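Local coordinates for uncharacterized protein (Enterococcus faecalis, PDB 2QRU) that is of unknown function but adopts the alpha/beta hydrolase fold and is probably a hydrolase, at residues 15-20 with 60-65; 11-16 with 85-90; 215-220 with 227-232. One frame throughout, in Å; residues are numbered along the deposited sequence.

Contact 1: residues 15-20 with 60-65; sequences ATVTIY and TVLALD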
loop_
_atom_site.group_PDB
_atom_site.type_symbol
_atom_site.label_atom_id
_atom_site.label_comp_id
_atom_site.label_asym_id
_atom_site.label_seq_id
_atom_site.Cartn_x
_atom_site.Cartn_y
_atom_site.Cartn_z
ATOM N N ALA A 15 -0.043 -3.067 -16.583
ATOM C CA ALA A 15 -0.291 -2.188 -15.454
ATOM C C ALA A 15 -0.504 -0.754 -15.923
ATOM O O ALA A 15 0.171 -0.290 -16.833
ATOM C CB ALA A 15 0.884 -2.219 -14.454
ATOM N N THR A 16 -1.436 -0.065 -15.284
ATOM C CA THR A 16 -1.605 1.350 -15.557
ATOM C C THR A 16 -1.230 2.149 -14.317
ATOM O O THR A 16 -1.258 1.636 -13.191
ATOM C CB THR A 16 -3.028 1.708 -16.007
ATOM O OG1 THR A 16 -3.923 1.602 -14.899
ATOM C CG2 THR A 16 -3.507 0.804 -17.139
ATOM N N VAL A 17 -0.886 3.410 -14.558
ATOM C CA VAL A 17 -0.507 4.358 -13.512
ATOM C C VAL A 17 -1.304 5.639 -13.764
ATOM O O VAL A 17 -1.483 6.036 -14.926
ATOM C CB VAL A 17 1.015 4.606 -13.530
ATOM C CG1 VAL A 17 1.492 5.106 -14.903
ATOM C CG2 VAL A 17 1.446 5.566 -12.373
ATOM N N THR A 18 -1.837 6.231 -12.695
ATOM C CA THR A 18 -2.442 7.567 -12.760
ATOM C C THR A 18 -1.377 8.556 -12.285
ATOM O O THR A 18 -0.841 8.412 -11.170
ATOM C CB THR A 18 -3.721 7.679 -11.888
ATOM O OG1 THR A 18 -4.720 6.752 -12.351
ATOM C CG2 THR A 18 -4.315 9.094 -11.967
ATOM N N ILE A 19 -1.043 9.501 -13.163
ATOM C CA ILE A 19 0.023 10.492 -12.910
ATOM C C ILE A 19 -0.601 11.830 -12.501
ATOM O O ILE A 19 -1.497 12.341 -13.183
ATOM C CB ILE A 19 0.881 10.681 -14.191
ATOM C CG1 ILE A 19 1.474 9.351 -14.633
ATOM C CG2 ILE A 19 1.989 11.714 -13.986
ATOM C CD1 ILE A 19 1.901 9.301 -16.065
ATOM N N TYR A 20 -0.139 12.392 -11.384
ATOM C CA TYR A 20 -0.568 13.720 -10.959
ATOM C C TYR A 20 0.683 14.604 -10.928
ATOM O O TYR A 20 1.425 14.587 -9.958
ATOM C CB TYR A 20 -1.157 13.661 -9.547
ATOM C CG TYR A 20 -2.352 12.755 -9.305
ATOM C CD1 TYR A 20 -2.187 11.386 -9.053
ATOM C CD2 TYR A 20 -3.638 13.296 -9.227
ATOM C CE1 TYR A 20 -3.282 10.580 -8.778
ATOM C CE2 TYR A 20 -4.734 12.510 -8.958
ATOM C CZ TYR A 20 -4.545 11.145 -8.724
ATOM O OH TYR A 20 -5.624 10.343 -8.456
ATOM N N THR A 60 5.640 14.594 -7.978
ATOM C CA THR A 60 4.673 14.044 -8.916
ATOM C C THR A 60 4.226 12.679 -8.374
ATOM O O THR A 60 5.055 11.819 -8.073
ATOM C CB THR A 60 5.304 13.893 -10.320
ATOM O OG1 THR A 60 5.510 15.198 -10.893
ATOM C CG2 THR A 60 4.408 13.064 -11.252
ATOM N N VAL A 61 2.909 12.484 -8.258
ATOM C CA VAL A 61 2.388 11.236 -7.700
ATOM C C VAL A 61 2.105 10.243 -8.822
ATOM O O VAL A 61 1.464 10.581 -9.821
ATOM C CB VAL A 61 1.113 11.481 -6.857
ATOM C CG1 VAL A 61 0.554 10.157 -6.353
ATOM C CG2 VAL A 61 1.427 12.397 -5.659
ATOM N N LEU A 62 2.600 9.025 -8.629
ATOM C CA LEU A 62 2.376 7.928 -9.583
ATOM C C LEU A 62 1.567 6.865 -8.839
ATOM O O LEU A 62 2.126 6.108 -8.055
ATOM C CB LEU A 62 3.723 7.364 -10.066
ATOM C CG LEU A 62 4.680 8.423 -10.637
ATOM C CD1 LEU A 62 6.047 7.852 -10.912
ATOM C CD2 LEU A 62 4.092 9.080 -11.898
ATOM N N ALA A 63 0.251 6.849 -9.054
ATOM C CA ALA A 63 -0.631 5.926 -8.348
ATOM C C ALA A 63 -0.732 4.657 -9.189
ATOM O O ALA A 63 -1.212 4.710 -10.319
ATOM C CB ALA A 63 -2.012 6.562 -8.137
ATOM N N LEU A 64 -0.267 3.532 -8.651
ATOM C CA LEU A 64 0.076 2.384 -9.503
ATOM C C LEU A 64 -0.842 1.163 -9.315
ATOM O O LEU A 64 -1.221 0.825 -8.186
ATOM C CB LEU A 64 1.559 1.992 -9.219
ATOM C CG LEU A 64 2.271 0.994 -10.124
ATOM C CD1 LEU A 64 2.284 1.487 -11.592
ATOM C CD2 LEU A 64 3.714 0.677 -9.635
ATOM N N ASP A 65 -1.171 0.488 -10.425
ATOM C CA ASP A 65 -1.914 -0.775 -10.329
ATOM C C ASP A 65 -1.034 -1.887 -9.779
ATOM O O ASP A 65 0.164 -1.944 -10.076
ATOM C CB ASP A 65 -2.335 -1.265 -11.725
ATOM C CG ASP A 65 -3.477 -0.474 -12.358
ATOM O OD1 ASP A 65 -4.170 0.329 -11.709
ATOM O OD2 ASP A 65 -3.682 -0.693 -13.567
#
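Tyr20, Asp65 and Ala63 carry most of this antiparallel pairing, in which strand 16-20 lies along strand 59-64 in the alpha/beta hydrolase sheet. Tyr20 sits at one end: CG is anti to its carbonyl carbon (chi1 -59°), and the ring turns an edge to the neighbouring strand. Val61 O lies in the ring plane at that edge, CD1 is 4.0 Å from Val61 CB, and CE1 also approaches Ala63 CB. In the middle, Ala63 forms a hydrogen-bonded pair with Thr18; Ala63 N reaches Thr18 O at 2.8 Å. On the other face Val17 and Ile19 interleave with Leu62 and Leu64; Ile19 CG1 is 3.8 Å from Leu62 CD2, those two side chains running side by side. At the far end Asp65 takes over from the backbone. Its OD2 accepts from Thr16 N at 2.9 Å and from Thr16 OG1 at 2.7 Å, both above the same face of the carboxylate, while Asp65 N returns a bond to Thr16 O. Lys43 forms a salt bridge with OD1 and also bonds Thr16 OG1. A buried carboxylate held by three donors, one of them cationic, would be expected to stay ionised and to pin the start of strand 16-20.

Contact 2: residues 11-16 with 85-90; sequences LANGAT and FQLLNE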
loop_
_atom_site.group_PDB
_atom_site.type_symbol
_atom_site.label_atom_id
_atom_site.label_comp_id
_atom_site.label_asym_id
_atom_site.label_seq_id
_atom_site.Cartn_x
_atom_site.Cartn_y
_atom_site.Cartn_z
ATOM N N LEU A 11 1.643 0.679 -18.945
ATOM C CA LEU A 11 2.990 0.187 -19.085
ATOM C C LEU A 11 2.956 -1.130 -19.866
ATOM O O LEU A 11 1.893 -1.751 -20.007
ATOM C CB LEU A 11 3.605 -0.027 -17.683
ATOM C CG LEU A 11 3.593 1.243 -16.811
ATOM C CD1 LEU A 11 3.936 0.910 -15.347
ATOM C CD2 LEU A 11 4.523 2.340 -17.354
ATOM N N ALA A 12 4.123 -1.543 -20.346
ATOM C CA ALA A 12 4.271 -2.724 -21.211
ATOM C C ALA A 12 3.593 -4.013 -20.722
ATOM O O ALA A 12 3.119 -4.810 -21.533
ATOM C CB ALA A 12 5.728 -2.979 -21.462
ATOM N N ASN A 13 3.561 -4.227 -19.408
ATOM C CA ASN A 13 3.004 -5.460 -18.847
ATOM C C ASN A 13 1.497 -5.378 -18.570
ATOM O O ASN A 13 0.912 -6.330 -18.047
ATOM C CB ASN A 13 3.770 -5.873 -17.572
ATOM C CG ASN A 13 3.520 -4.939 -16.415
ATOM O OD1 ASN A 13 2.956 -3.854 -16.592
ATOM N ND2 ASN A 13 3.949 -5.352 -15.214
ATOM N N GLY A 14 0.873 -4.255 -18.938
ATOM C CA GLY A 14 -0.569 -4.089 -18.743
ATOM C C GLY A 14 -0.980 -3.292 -17.514
ATOM O O GLY A 14 -2.147 -2.884 -17.407
ATOM N N ALA A 15 -0.043 -3.067 -16.583
ATOM C CA ALA A 15 -0.291 -2.188 -15.454
ATOM C C ALA A 15 -0.504 -0.754 -15.923
ATOM O O ALA A 15 0.171 -0.290 -16.833
ATOM C CB ALA A 15 0.884 -2.219 -14.454
ATOM N N THR A 16 -1.436 -0.065 -15.284
ATOM C CA THR A 16 -1.605 1.350 -15.557
ATOM C C THR A 16 -1.230 2.149 -14.317
ATOM O O THR A 16 -1.258 1.636 -13.191
ATOM C CB THR A 16 -3.028 1.708 -16.007
ATOM O OG1 THR A 16 -3.923 1.602 -14.899
ATOM C CG2 THR A 16 -3.507 0.804 -17.139
ATOM N N PHE A 85 7.447 -1.687 -11.329
ATOM C CA PHE A 85 8.258 -0.550 -10.910
ATOM C C PHE A 85 9.398 -0.302 -11.884
ATOM O O PHE A 85 9.678 0.844 -12.245
ATOM C CB PHE A 85 8.826 -0.693 -9.495
ATOM C CG PHE A 85 9.542 0.543 -9.058
ATOM C CD1 PHE A 85 8.839 1.569 -8.416
ATOM C CD2 PHE A 85 10.890 0.740 -9.387
ATOM C CE1 PHE A 85 9.492 2.764 -8.060
ATOM C CE2 PHE A 85 11.542 1.952 -9.024
ATOM C CZ PHE A 85 10.849 2.933 -8.376
ATOM N N GLN A 86 10.065 -1.382 -12.295
ATOM C CA GLN A 86 11.164 -1.254 -13.235
ATOM C C GLN A 86 10.723 -0.573 -14.552
ATOM O O GLN A 86 11.411 0.322 -15.033
ATOM C CB GLN A 86 11.811 -2.611 -13.503
ATOM C CG GLN A 86 12.577 -3.146 -12.315
ATOM C CD GLN A 86 13.300 -4.424 -12.700
ATOM O OE1 GLN A 86 12.729 -5.515 -12.652
ATOM N NE2 GLN A 86 14.546 -4.289 -13.145
ATOM N N LEU A 87 9.563 -0.960 -15.080
ATOM C CA LEU A 87 8.994 -0.303 -16.281
ATOM C C LEU A 87 8.648 1.160 -15.996
ATOM O O LEU A 87 8.901 2.047 -16.825
ATOM C CB LEU A 87 7.752 -1.041 -16.774
ATOM C CG LEU A 87 7.969 -2.480 -17.255
ATOM C CD1 LEU A 87 6.638 -3.214 -17.415
ATOM C CD2 LEU A 87 8.819 -2.538 -18.545
ATOM N N LEU A 88 8.058 1.408 -14.831
ATOM C CA LEU A 88 7.686 2.777 -14.418
ATOM C C LEU A 88 8.926 3.674 -14.316
ATOM O O LEU A 88 8.911 4.867 -14.676
ATOM C CB LEU A 88 6.927 2.735 -13.077
ATOM C CG LEU A 88 6.381 4.073 -12.567
ATOM C CD1 LEU A 88 5.153 4.548 -13.429
ATOM C CD2 LEU A 88 6.021 3.896 -11.096
ATOM N N ASN A 89 10.010 3.096 -13.814
ATOM C CA ASN A 89 11.273 3.797 -13.755
ATOM C C ASN A 89 11.850 4.021 -15.162
ATOM O O ASN A 89 12.412 5.082 -15.428
ATOM C CB ASN A 89 12.282 3.022 -12.922
ATOM C CG ASN A 89 13.562 3.799 -12.712
ATOM O OD1 ASN A 89 13.544 4.941 -12.249
ATOM N ND2 ASN A 89 14.686 3.186 -13.065
ATOM N N GLU A 90 11.695 3.036 -16.037
ATOM C CA GLU A 90 12.166 3.167 -17.430
ATOM C C GLU A 90 11.537 4.360 -18.124
ATOM O O GLU A 90 12.214 5.131 -18.835
ATOM C CB GLU A 90 11.786 1.923 -18.234
ATOM C CG GLU A 90 12.937 1.251 -18.833
ATOM C CD GLU A 90 13.527 0.279 -17.877
ATOM O OE1 GLU A 90 13.190 -0.927 -17.998
ATOM O OE2 GLU A 90 14.294 0.730 -16.990
#
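A beta hairpin joins strands 7-10 and 16-20 at the margin of the alpha/beta hydrolase sheet, and here its tip, Leu11, Ala12 and Asn13, meets Leu87 and Leu88 of helix 74-93. The tip is a type I turn from Leu11 to Gly14 followed by a G1 beta bulge: Gly14 N bonds to Leu11 O, and Leu11 N to Ala15 O. Gly14 occupies the bulge position with a positive phi of 99°, where a CB would press against the carbonyl oxygen of Asn13.

Leu87 has the most surface buried by this contact. Its CG is anti to its carbonyl carbon, and a chi2 of 167° then carries CD1 to the side chain of Asn13, 3.7 Å from CG and 3.8 Å from OD1. The same methyl is 4.2 Å from Ala12 CB, so one carbon touches two residues of the turn. Leu11 packs on the sheet side of the turn, where its CD1 also lies near Leu64 CD1: its CB faces Leu87 CB at 4.4 Å, and its CD1 comes to 4.2 Å from Leu88 CB.

The amide that Leu87 touches is fixed from both ends. Asn13 ND2 donates into the helix, to Thr84 OG1 and Glu83 OE1, and this polar grip complements the greasy one made by the leucines. Trp165, from a loop, touches both Asn13 and Ala15. The contact is partly buried, with Ala12 exposed and Leu11 and Leu88 inside. At the other end of the amide, Asn13 OD1 closes an Asx turn by accepting from Ala15 N at 3.1 Å, a fairly straight bond (161° at the hydrogen) whose donor stands above the carbonyl plane.

Contact 3: residues 215-220 with 227-232; sequences STASSS and RYSKKI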
loop_
_atom_site.group_PDB
_atom_site.type_symbol
_atom_site.label_atom_id
_atom_site.label_comp_id
_atom_site.label_asym_id
_atom_site.label_seq_id
_atom_site.Cartn_x
_atom_site.Cartn_y
_atom_site.Cartn_z
ATOM N N SER A 215 5.520 6.796 9.548
ATOM C CA SER A 215 4.626 5.649 9.771
ATOM C C SER A 215 3.513 6.054 10.726
ATOM O O SER A 215 3.775 6.705 11.730
ATOM C CB SER A 215 5.411 4.499 10.423
ATOM O OG SER A 215 4.589 3.350 10.644
ATOM N N THR A 216 2.275 5.662 10.431
ATOM C CA THR A 216 1.128 6.063 11.249
ATOM C C THR A 216 0.029 4.986 11.215
ATOM O O THR A 216 -0.159 4.302 10.214
ATOM C CB THR A 216 0.563 7.432 10.749
ATOM O OG1 THR A 216 -0.557 7.823 11.556
ATOM C CG2 THR A 216 0.105 7.339 9.263
ATOM N N ALA A 217 -0.691 4.868 12.332
ATOM C CA ALA A 217 -1.784 3.894 12.462
ATOM C C ALA A 217 -2.564 4.253 13.694
ATOM O O ALA A 217 -2.053 4.953 14.584
ATOM C CB ALA A 217 -1.249 2.479 12.602
ATOM N N SER A 218 -3.812 3.795 13.715
ATOM C CA SER A 218 -4.696 4.029 14.837
ATOM C C SER A 218 -4.542 2.959 15.906
ATOM O O SER A 218 -4.528 1.756 15.593
ATOM C CB SER A 218 -6.139 4.026 14.348
ATOM O OG SER A 218 -7.006 4.097 15.468
ATOM N N SER A 219 -4.473 3.398 17.161
ATOM C CA SER A 219 -4.458 2.480 18.321
ATOM C C SER A 219 -5.637 1.521 18.336
ATOM O O SER A 219 -5.512 0.380 18.805
ATOM C CB SER A 219 -4.421 3.260 19.637
ATOM O OG SER A 219 -5.577 4.085 19.832
ATOM N N SER A 220 -6.748 1.979 17.765
ATOM C CA SER A 220 -8.011 1.236 17.722
ATOM C C SER A 220 -8.187 0.376 16.472
ATOM O O SER A 220 -9.240 -0.215 16.249
ATOM C CB SER A 220 -9.154 2.239 17.826
ATOM O OG SER A 220 -9.229 2.740 19.141
ATOM N N ARG A 227 0.966 -2.367 16.348
ATOM C CA ARG A 227 2.382 -2.663 16.622
ATOM C C ARG A 227 3.197 -2.711 15.316
ATOM O O ARG A 227 4.432 -2.482 15.314
ATOM C CB ARG A 227 2.535 -3.969 17.403
ATOM C CG ARG A 227 2.011 -5.203 16.645
ATOM C CD ARG A 227 2.452 -6.533 17.326
ATOM N NE ARG A 227 1.940 -7.683 16.569
ATOM C CZ ARG A 227 2.551 -8.229 15.499
ATOM N NH1 ARG A 227 3.737 -7.757 15.051
ATOM N NH2 ARG A 227 1.985 -9.279 14.879
ATOM N N TYR A 228 2.552 -3.079 14.205
ATOM C CA TYR A 228 3.322 -3.135 12.945
ATOM C C TYR A 228 3.842 -1.753 12.564
ATOM O O TYR A 228 5.006 -1.603 12.177
ATOM C CB TYR A 228 2.460 -3.653 11.805
ATOM C CG TYR A 228 2.366 -5.183 11.836
ATOM C CD1 TYR A 228 3.434 -5.979 11.418
ATOM C CD2 TYR A 228 1.217 -5.800 12.298
ATOM C CE1 TYR A 228 3.362 -7.406 11.454
ATOM C CE2 TYR A 228 1.126 -7.239 12.325
ATOM C CZ TYR A 228 2.212 -8.019 11.907
ATOM O OH TYR A 228 2.098 -9.429 11.933
ATOM N N SER A 229 2.942 -0.766 12.616
ATOM C CA SER A 229 3.370 0.581 12.260
ATOM C C SER A 229 4.353 1.159 13.274
ATOM O O SER A 229 5.196 1.966 12.911
ATOM C CB SER A 229 2.154 1.494 12.032
ATOM O OG SER A 229 1.477 1.095 10.846
ATOM N N LYS A 230 4.240 0.763 14.537
ATOM C CA LYS A 230 5.302 1.154 15.516
ATOM C C LYS A 230 6.651 0.610 15.072
ATOM O O LYS A 230 7.638 1.349 15.051
ATOM C CB LYS A 230 5.034 0.607 16.921
ATOM C CG LYS A 230 3.841 1.280 17.554
ATOM C CD LYS A 230 3.546 0.630 18.880
ATOM C CE LYS A 230 2.368 1.259 19.555
ATOM N NZ LYS A 230 1.882 0.430 20.730
ATOM N N LYS A 231 6.705 -0.691 14.752
ATOM C CA LYS A 231 7.948 -1.306 14.315
ATOM C C LYS A 231 8.471 -0.589 13.071
ATOM O O LYS A 231 9.665 -0.286 12.958
ATOM C CB LYS A 231 7.740 -2.811 14.036
ATOM C CG LYS A 231 9.003 -3.480 13.478
ATOM C CD LYS A 231 9.037 -4.982 13.728
ATOM C CE LYS A 231 8.005 -5.682 12.873
ATOM N NZ LYS A 231 8.238 -7.157 13.024
ATOM N N ILE A 232 7.579 -0.338 12.115
ATOM C CA ILE A 232 7.972 0.289 10.860
ATOM C C ILE A 232 8.562 1.686 11.105
ATOM O O ILE A 232 9.574 2.046 10.474
ATOM C CB ILE A 232 6.773 0.340 9.851
ATOM C CG1 ILE A 232 6.418 -1.067 9.363
ATOM C CG2 ILE A 232 7.099 1.211 8.649
ATOM C CD1 ILE A 232 4.941 -1.151 8.818
#
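Beside the meeting of Ser215 with Ser229, the first turn of helix 227-235 carries two flat groups: the Arg227 guanidinium and the Tyr228 ring, neither of which touches segment 215-220. Over one face of the guanidinium lies Tyr228 CE2, 3.2 Å above its plane and toward its rim; over one face of the ring lies Arg227 NH1, likewise toward the rim. Beyond the ring's edge, Tyr228 OH bonds to Asp135 OD1, and the Phe138 ring meets Tyr228 at a steep inclination. This helix belongs to a beta-alpha-beta crossover of the alpha/beta hydrolase fold, linking strand 213-218 to strand 240-244.

Strand and helix run almost antiparallel (164°) with their axes 7.3 Å apart, close for such a layer, and small side chains fill the interface. Ala217 CB rests against Ser229, 3.6 Å from CB and 3.5 Å from OG. A helical turn further on, Ile232 CG2 closes over Ser215 at 4.1 Å from its CB. Ser229 approaches over the strand between Ser215 and Ala217, the two residues whose side chains point at the helix.

The hydroxyls in this buried layer are satisfied jointly. Asn129 of adjacent strand 127-130 bonds through ND2 to both Ser215 OG and Ser229 OG, tying the neighbouring strand to the crossover. Ala217 also lies near, without touching, what looks like a Ser-His-Asp triad, so this packing borders the presumed active site. The direct bridge comes from Ser215: OG, anti to the backbone N (chi1 -179°), donates to Ser229 O at 2.7 Å, meeting it from well off the C=O direction (115°).

How the contacts relate
Contacts 1 and 2 are neighbours, with centres 10 Å apart; they share Ala15 and Thr16 and merge into one core where Leu88 of helix 74-93 packs on Leu62, Val17 and Leu64. Strand 59-64 leads directly to that helix in the chain, so the hairpin, its partner strand and the helix form one corner of the fold. Contact 3 comes later in the sequence and lies on the opposite side of the chain's centre, its centre about 26 Å from that of contact 1 and 31 Å from that of contact 2. Contacts 1 and 3 nevertheless reach the same eight-stranded sheet, near its two ends, so that sheet spans the molecule between them.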